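Local coordinates for protein Dph2 (Pyrococcus horikoshii, PDB 3LZD) that catalyses the first step of diphthamide biosynthesis, using a [4Fe-4S] cluster to transfer the 3-amino-3-carboxypropyl group of S-adenosyl-L-methionine to a histidine of elongation factor 2, at residues V58-P63 with G75-N80; G223-T228 with S243-E248; V326-Y331 with Y354-I359. One frame throughout, in Å; residues are numbered along the deposited sequence.

Contact 1 (V58-P63 with G75-N80); sequences VLIQSP and GFLEEN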
# COMPACT_ATOMS: atom_id res chain seq x y z
N VAL A 58 20.60 -2.25 6.51
CA VAL A 58 20.08 -2.26 5.14
C VAL A 58 18.69 -2.88 5.02
O VAL A 58 18.31 -3.75 5.79
CB VAL A 58 21.06 -3.01 4.20
CG1 VAL A 58 21.06 -4.49 4.51
CG2 VAL A 58 20.69 -2.76 2.74
N LEU A 59 17.93 -2.39 4.04
CA LEU A 59 16.58 -2.88 3.77
C LEU A 59 16.64 -3.69 2.47
O LEU A 59 17.25 -3.26 1.49
CB LEU A 59 15.61 -1.71 3.58
CG LEU A 59 14.16 -2.10 3.25
CD1 LEU A 59 13.51 -2.77 4.47
CD2 LEU A 59 13.38 -0.86 2.83
N ILE A 60 16.02 -4.86 2.46
CA ILE A 60 16.04 -5.70 1.26
C ILE A 60 14.65 -5.89 0.66
O ILE A 60 13.77 -6.43 1.33
CB ILE A 60 16.58 -7.11 1.57
CG1 ILE A 60 17.98 -7.02 2.19
CG2 ILE A 60 16.64 -7.94 0.28
CD1 ILE A 60 18.60 -8.39 2.47
N GLN A 61 14.44 -5.47 -0.58
CA GLN A 61 13.13 -5.72 -1.18
C GLN A 61 13.26 -6.90 -2.14
O GLN A 61 14.34 -7.18 -2.64
CB GLN A 61 12.53 -4.50 -1.91
CG GLN A 61 13.46 -3.48 -2.43
CD GLN A 61 12.72 -2.30 -3.06
OE1 GLN A 61 13.35 -1.31 -3.41
NE2 GLN A 61 11.41 -2.41 -3.23
N SER A 62 12.16 -7.61 -2.37
CA SER A 62 12.21 -8.76 -3.26
C SER A 62 10.88 -9.05 -3.95
O SER A 62 9.82 -8.74 -3.43
CB SER A 62 12.60 -10.00 -2.47
OG SER A 62 11.67 -10.17 -1.40
N PRO A 63 10.93 -9.63 -5.16
CA PRO A 63 9.72 -9.97 -5.91
C PRO A 63 9.23 -11.30 -5.34
O PRO A 63 9.95 -11.94 -4.57
CB PRO A 63 10.22 -10.11 -7.35
CG PRO A 63 11.59 -10.68 -7.15
CD PRO A 63 12.14 -9.83 -5.99
N GLY A 75 20.24 -13.33 6.49
CA GLY A 75 20.92 -14.13 7.50
C GLY A 75 22.43 -14.05 7.31
O GLY A 75 23.20 -13.93 8.27
N PHE A 76 22.85 -14.10 6.04
CA PHE A 76 24.26 -14.03 5.71
C PHE A 76 24.86 -12.67 6.08
O PHE A 76 25.95 -12.59 6.66
CB PHE A 76 24.47 -14.28 4.21
CG PHE A 76 25.86 -14.00 3.75
CD1 PHE A 76 26.91 -14.84 4.13
CD2 PHE A 76 26.15 -12.86 3.00
CE1 PHE A 76 28.23 -14.55 3.78
CE2 PHE A 76 27.47 -12.56 2.65
CZ PHE A 76 28.50 -13.41 3.04
N LEU A 77 24.16 -11.59 5.74
CA LEU A 77 24.67 -10.26 6.05
C LEU A 77 24.73 -9.98 7.56
O LEU A 77 25.67 -9.34 8.04
CB LEU A 77 23.84 -9.21 5.32
CG LEU A 77 23.91 -9.24 3.78
CD1 LEU A 77 22.99 -8.17 3.21
CD2 LEU A 77 25.35 -8.99 3.30
N GLU A 78 23.75 -10.48 8.30
CA GLU A 78 23.73 -10.28 9.74
C GLU A 78 24.87 -11.01 10.45
O GLU A 78 25.29 -10.60 11.54
CB GLU A 78 22.40 -10.75 10.34
CG GLU A 78 21.24 -9.87 9.94
CD GLU A 78 20.35 -9.52 11.11
OE1 GLU A 78 19.99 -10.44 11.89
OE2 GLU A 78 20.00 -8.33 11.24
N GLU A 79 25.37 -12.08 9.85
CA GLU A 79 26.49 -12.83 10.43
C GLU A 79 27.76 -12.06 10.16
O GLU A 79 28.84 -12.47 10.59
CB GLU A 79 26.60 -14.23 9.82
CG GLU A 79 25.47 -15.17 10.16
CD GLU A 79 25.55 -16.47 9.39
OE1 GLU A 79 25.54 -16.43 8.14
OE2 GLU A 79 25.61 -17.55 10.03
N ASN A 80 27.63 -10.95 9.43
CA ASN A 80 28.78 -10.13 9.09
C ASN A 80 28.64 -8.70 9.57
O ASN A 80 29.14 -7.75 8.96
CB ASN A 80 29.05 -10.18 7.58
CG ASN A 80 29.71 -11.49 7.15
OD1 ASN A 80 30.91 -11.68 7.33
ND2 ASN A 80 28.91 -12.40 6.60
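Within the beta-alpha-beta unit of strand 57-61, helix 67-78 and strand 83-87, V58 and I60 of the first strand face L77 in the last turn of the helix. One branch of L77 does the touching: its CD1 methyl lies 4.4 Å from V58 CG1 and 4.5 Å from I60 CD1, so the methyl is met by both strand residues. The contact is light, burying 69 Å², and purely apolar. V58 and I60, two apart on the strand, direct their side chains to the helix, and beta-branched residues suit an extended backbone. I60 spans the gap with a stretched chain (chi2 -177°), which carries its CD1 out to the leucine. L77 is also packed against V84 and I111 of the neighbouring strands and L50 of helix 43-52, a setting in which a long, branched apolar residue is well placed.

Just beyond, the chain turns out of the helix. N80 ND2 donates to F76 O at 3.0 Å, while the same nitrogen stands 3.6 Å above the plane of the F76 ring, offset toward its rim. On the subunit interface, E78 forms salt bridges with R298 and K291 of the second subunit. Such a helix laid on a parallel sheet by aliphatic residues is typical of the right-handed beta-alpha-beta crossover of alpha/beta domains.

Contact 2 (G223-T228 with S243-E248); sequences GLAVAT and SWIDPE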
# COMPACT_ATOMS: atom_id res chain seq x y z
N GLY A 223 2.50 -6.30 -26.47
CA GLY A 223 2.86 -4.90 -26.34
C GLY A 223 3.75 -4.49 -27.51
O GLY A 223 3.58 -3.40 -28.07
N LEU A 224 4.68 -5.35 -27.90
CA LEU A 224 5.58 -5.06 -29.02
C LEU A 224 4.79 -4.83 -30.30
O LEU A 224 5.00 -3.84 -31.00
CB LEU A 224 6.54 -6.23 -29.24
CG LEU A 224 7.87 -6.29 -28.49
CD1 LEU A 224 8.50 -7.66 -28.69
CD2 LEU A 224 8.81 -5.21 -28.99
N ALA A 225 3.88 -5.75 -30.61
CA ALA A 225 3.06 -5.67 -31.81
C ALA A 225 2.21 -4.41 -31.87
O ALA A 225 2.08 -3.79 -32.92
CB ALA A 225 2.16 -6.91 -31.90
N VAL A 226 1.60 -4.04 -30.74
CA VAL A 226 0.76 -2.86 -30.73
C VAL A 226 1.58 -1.57 -30.71
O VAL A 226 1.17 -0.56 -31.27
CB VAL A 226 -0.20 -2.85 -29.53
CG1 VAL A 226 -1.14 -1.65 -29.62
CG2 VAL A 226 -0.99 -4.16 -29.49
N ALA A 227 2.76 -1.61 -30.10
CA ALA A 227 3.60 -0.43 -29.99
C ALA A 227 4.36 -0.08 -31.26
O ALA A 227 4.52 1.09 -31.59
CB ALA A 227 4.59 -0.61 -28.84
N THR A 228 4.83 -1.11 -31.96
CA THR A 228 5.60 -0.91 -33.18
C THR A 228 4.77 -1.09 -34.44
O THR A 228 5.20 -0.73 -35.53
CB THR A 228 6.75 -1.90 -33.25
OG1 THR A 228 6.23 -3.19 -33.59
CG2 THR A 228 7.44 -1.99 -31.90
N SER A 243 4.95 -18.30 -31.79
CA SER A 243 3.65 -17.69 -31.90
C SER A 243 3.71 -16.41 -32.73
O SER A 243 4.52 -15.51 -32.43
CB SER A 243 3.10 -17.39 -30.51
OG SER A 243 1.84 -16.75 -30.60
N TRP A 244 2.90 -16.34 -33.78
CA TRP A 244 2.83 -15.13 -34.59
C TRP A 244 1.78 -14.29 -33.88
O TRP A 244 0.63 -14.69 -33.74
CB TRP A 244 2.41 -15.43 -36.03
CG TRP A 244 3.52 -16.07 -36.82
CD1 TRP A 244 3.70 -17.40 -37.05
CD2 TRP A 244 4.65 -15.40 -37.38
NE1 TRP A 244 4.88 -17.60 -37.72
CE2 TRP A 244 5.49 -16.39 -37.93
CE3 TRP A 244 5.04 -14.05 -37.46
CZ2 TRP A 244 6.69 -16.08 -38.56
CZ3 TRP A 244 6.24 -13.75 -38.07
CH2 TRP A 244 7.06 -14.76 -38.62
N ILE A 245 2.19 -13.12 -33.41
CA ILE A 245 1.29 -12.27 -32.66
C ILE A 245 0.25 -11.49 -33.47
O ILE A 245 0.58 -10.85 -34.47
CB ILE A 245 2.11 -11.28 -31.80
CG1 ILE A 245 3.12 -12.07 -30.97
CG2 ILE A 245 1.18 -10.44 -30.93
CD1 ILE A 245 2.48 -13.11 -30.04
N ASP A 246 -1.01 -11.57 -33.03
CA ASP A 246 -2.10 -10.84 -33.67
C ASP A 246 -2.81 -10.00 -32.61
O ASP A 246 -3.54 -10.52 -31.77
CB ASP A 246 -3.12 -11.78 -34.31
CG ASP A 246 -4.45 -11.07 -34.58
OD1 ASP A 246 -4.48 -10.12 -35.39
OD2 ASP A 246 -5.48 -11.47 -33.97
N PRO A 247 -2.59 -8.68 -32.63
CA PRO A 247 -3.23 -7.80 -31.66
C PRO A 247 -4.74 -7.61 -31.84
O PRO A 247 -5.40 -7.01 -30.99
CB PRO A 247 -2.44 -6.50 -31.81
CG PRO A 247 -2.05 -6.51 -33.25
CD PRO A 247 -1.63 -7.95 -33.47
N GLU A 248 -5.28 -8.13 -32.94
CA GLU A 248 -6.71 -7.99 -33.23
C GLU A 248 -7.61 -8.21 -32.02
O GLU A 248 -8.31 -7.30 -31.60
CB GLU A 248 -7.13 -8.92 -34.38
CG GLU A 248 -8.59 -8.77 -34.79
CD GLU A 248 -8.82 -9.04 -36.28
OE1 GLU A 248 -8.48 -10.15 -36.76
OE2 GLU A 248 -9.35 -8.14 -36.96
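A225 and V226, on helix 219-228, pack against I245 and P247 in the chain that runs from edge strand 242-244 toward the next helix. The tight part lies where the backbones come close, with the CA atoms of V226 and P247 6.4 Å apart. There V226 CG2 reaches P247 CB at 3.6 Å, the valine and the ring lying alongside each other and running opposite ways. With V226 CG1 anti to the backbone N (chi1 -175°), CG2 is the methyl left on the proline side, and CG1 is turned to Y354. A225 directs its CB toward 243-248, where it meets I245 CG2 at 3.8 Å. Alanine suits this place because a single methyl fits where helix and chain approach closely, and the compact, closed ring of P247 offers few atoms to clash, its CD lying 4.2 Å from A225 CB.

This chain is the link that follows the antiparallel edge strand of a mixed alpha/beta sheet, and it passes over the helix connecting strands 210-214 and 231-235. I245 also touches V232 of the sheet and P221 of the helix, so a beta-branched residue fills the corner between them.

The other side is looser and more polar. D246 turns away from the helix toward solvent, where its OD1 accepts a weak bond from E248 N at 3.3 Å, a capping bond at the entry to helix 248-261.

At the C-terminal end of helix 219-228, by contrast, T228 OG1 donates to L224 O at 2.9 Å from above the carbonyl plane; T228 N reaches the same oxygen from the opposite face.

Contact 3 (V326-Y331 with Y354-I359); sequences VPLDDY and YEFDEI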
# COMPACT_ATOMS: atom_id res chain seq x y z
N VAL A 326 -1.93 -2.42 -15.47
CA VAL A 326 -3.13 -2.39 -14.65
C VAL A 326 -4.40 -2.35 -15.49
O VAL A 326 -5.25 -3.23 -15.37
CB VAL A 326 -3.08 -1.22 -13.64
CG1 VAL A 326 -4.41 -1.07 -12.92
CG2 VAL A 326 -1.96 -1.49 -12.62
N PRO A 327 -4.57 -1.34 -16.36
CA PRO A 327 -5.81 -1.37 -17.13
C PRO A 327 -5.81 -2.31 -18.35
O PRO A 327 -6.86 -2.80 -18.76
CB PRO A 327 -6.02 0.09 -17.53
CG PRO A 327 -4.63 0.60 -17.67
CD PRO A 327 -3.93 -0.01 -16.45
N LEU A 328 -4.63 -2.58 -18.91
CA LEU A 328 -4.53 -3.43 -20.10
C LEU A 328 -4.38 -4.93 -19.86
O LEU A 328 -4.40 -5.71 -20.81
CB LEU A 328 -3.36 -2.96 -20.98
CG LEU A 328 -3.41 -1.52 -21.50
CD1 LEU A 328 -2.14 -1.21 -22.30
CD2 LEU A 328 -4.66 -1.33 -22.36
N ASP A 329 -4.23 -5.34 -18.62
CA ASP A 329 -4.08 -6.76 -18.35
C ASP A 329 -4.84 -7.19 -17.10
O ASP A 329 -4.37 -8.02 -16.32
CB ASP A 329 -2.59 -7.10 -18.24
CG ASP A 329 -2.31 -8.60 -18.32
OD1 ASP A 329 -3.06 -9.32 -19.03
OD2 ASP A 329 -1.33 -9.05 -17.70
N ASP A 330 -6.02 -6.60 -16.91
CA ASP A 330 -6.86 -6.91 -15.77
C ASP A 330 -7.55 -8.27 -15.95
O ASP A 330 -8.11 -8.56 -17.00
CB ASP A 330 -7.92 -5.80 -15.60
CG ASP A 330 -8.97 -6.15 -14.54
OD1 ASP A 330 -8.59 -6.67 -13.47
OD2 ASP A 330 -10.17 -5.89 -14.79
N TYR A 331 -7.50 -9.09 -14.91
CA TYR A 331 -8.13 -10.41 -14.99
C TYR A 331 -9.61 -10.36 -14.68
O TYR A 331 -10.31 -11.36 -14.84
CB TYR A 331 -7.41 -11.38 -14.06
CG TYR A 331 -6.10 -11.85 -14.62
CD1 TYR A 331 -5.90 -13.20 -14.93
CD2 TYR A 331 -5.06 -10.96 -14.88
CE1 TYR A 331 -4.71 -13.64 -15.50
CE2 TYR A 331 -3.86 -11.38 -15.45
CZ TYR A 331 -3.69 -12.73 -15.76
OH TYR A 331 -2.52 -13.16 -16.33
N TYR A 354 -5.44 3.27 -32.47
CA TYR A 354 -5.03 2.80 -31.14
C TYR A 354 -3.53 2.94 -30.94
O TYR A 354 -2.75 2.77 -31.86
CB TYR A 354 -5.42 1.33 -30.94
CG TYR A 354 -5.27 0.90 -29.50
CD1 TYR A 354 -4.02 0.57 -28.98
CD2 TYR A 354 -6.36 0.95 -28.63
CE1 TYR A 354 -3.86 0.30 -27.62
CE2 TYR A 354 -6.22 0.68 -27.28
CZ TYR A 354 -4.96 0.36 -26.78
OH TYR A 354 -4.82 0.13 -25.44
N GLU A 355 -3.14 3.23 -29.71
CA GLU A 355 -1.73 3.40 -29.39
C GLU A 355 -1.44 2.92 -27.96
O GLU A 355 -2.16 3.26 -27.02
CB GLU A 355 -1.35 4.86 -29.56
CG GLU A 355 0.08 5.21 -29.23
CD GLU A 355 0.40 6.65 -29.59
OE1 GLU A 355 1.48 7.14 -29.21
OE2 GLU A 355 -0.44 7.29 -30.27
N PHE A 356 -0.38 2.13 -27.80
CA PHE A 356 0.01 1.58 -26.51
C PHE A 356 0.52 2.63 -25.53
O PHE A 356 1.38 3.44 -25.86
CB PHE A 356 1.09 0.51 -26.71
CG PHE A 356 1.12 -0.53 -25.64
CD1 PHE A 356 0.24 -1.62 -25.69
CD2 PHE A 356 1.99 -0.43 -24.57
CE1 PHE A 356 0.24 -2.58 -24.68
CE2 PHE A 356 2.00 -1.40 -23.55
CZ PHE A 356 1.12 -2.47 -23.61
N ASP A 357 -0.02 2.62 -24.32
CA ASP A 357 0.39 3.58 -23.31
C ASP A 357 1.77 3.17 -22.78
O ASP A 357 1.90 2.23 -22.00
CB ASP A 357 -0.61 3.58 -22.16
CG ASP A 357 -0.30 4.64 -21.12
OD1 ASP A 357 -0.46 4.37 -19.91
OD2 ASP A 357 0.10 5.76 -21.52
N GLU A 358 2.81 3.87 -23.21
CA GLU A 358 4.16 3.55 -22.76
C GLU A 358 4.66 4.59 -21.77
O GLU A 358 4.24 5.75 -21.81
CB GLU A 358 5.13 3.52 -23.94
CG GLU A 358 5.23 2.19 -24.67
CD GLU A 358 6.19 2.25 -25.85
OE1 GLU A 358 5.77 2.69 -26.94
OE2 GLU A 358 7.37 1.86 -25.69
N ILE A 359 5.55 4.17 -20.88
CA ILE A 359 6.15 5.10 -19.94
C ILE A 359 7.56 5.26 -20.51
O ILE A 359 8.39 4.36 -20.39
CB ILE A 359 6.22 4.51 -18.51
CG1 ILE A 359 4.80 4.38 -17.95
CG2 ILE A 359 7.07 5.40 -17.62
CD1 ILE A 359 4.73 3.76 -16.55
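L328 sends its two methyls to two different aromatic residues, Y354 and F356. CD1 sits over one face of the F356 ring, 4.0 Å from the ring centroid and 28° off its normal, a CH-pi contact. The methyl is displaced toward the outer end of the ring, lying 3.6 Å from F356 CE1 and 3.7 Å from F356 CZ. CD2, the other branch, meets the hydroxyl end of Y354, with L328 CD2 3.4 Å from Y354 OH; here leucine and tyrosine reach toward each other from the two segments. L328 has CG anti to its carbonyl carbon (chi1 -59°), and with chi2 at 177° the chain is extended, carrying the forked end out to the two aromatics. Leucine suits the position because its fork offers one methyl to each.

The contact lies beside the cluster site, in the second shell. L328 ends the short helix 325-328, which follows closely after the cluster ligand C323, while 354-359 is an irregular segment whose last residue, I359, touches the [4Fe-4S] cluster. The F356 side chain comes within about 6 Å of that of C199, another cysteine ligand, and is about 8 Å from the cluster itself.

Further out, polar residues fix the segment that carries the rings. The Y354 hydroxyl is hydrogen-bonded to E343 of helix 341-347, which also touches L328, so the oxygen that meets the methyl is not left without a polar partner. D357 forms a salt bridge with R279, and E358 pairs with K205 and accepts from Y201 N. F219 of helix 219-228 packs on F356, and R254 of helix 248-261 lies against both L328 and Y354.

Overall arrangement
From the N terminus, contact 1 comes first, closing the short path from strand 57-61 through helix 67-78 within the first sheet's unit. Contact 2 follows, joining helix 219-228 to the exit of strand 242-244 and closing the loop that runs through strand 231-235. Contact 3 closes last, bringing helix 325-328 back to the segment 354-359 around a loop that holds helix 341-347. The three lie in series along the chain; none nests or crosses. Contact 1 stands apart, its centre about 40 Å from that of contact 2 and 34 Å from that of contact 3. Contacts 2 and 3 touch, G223 packing on F356, tying the second sheet's helix to the cluster region.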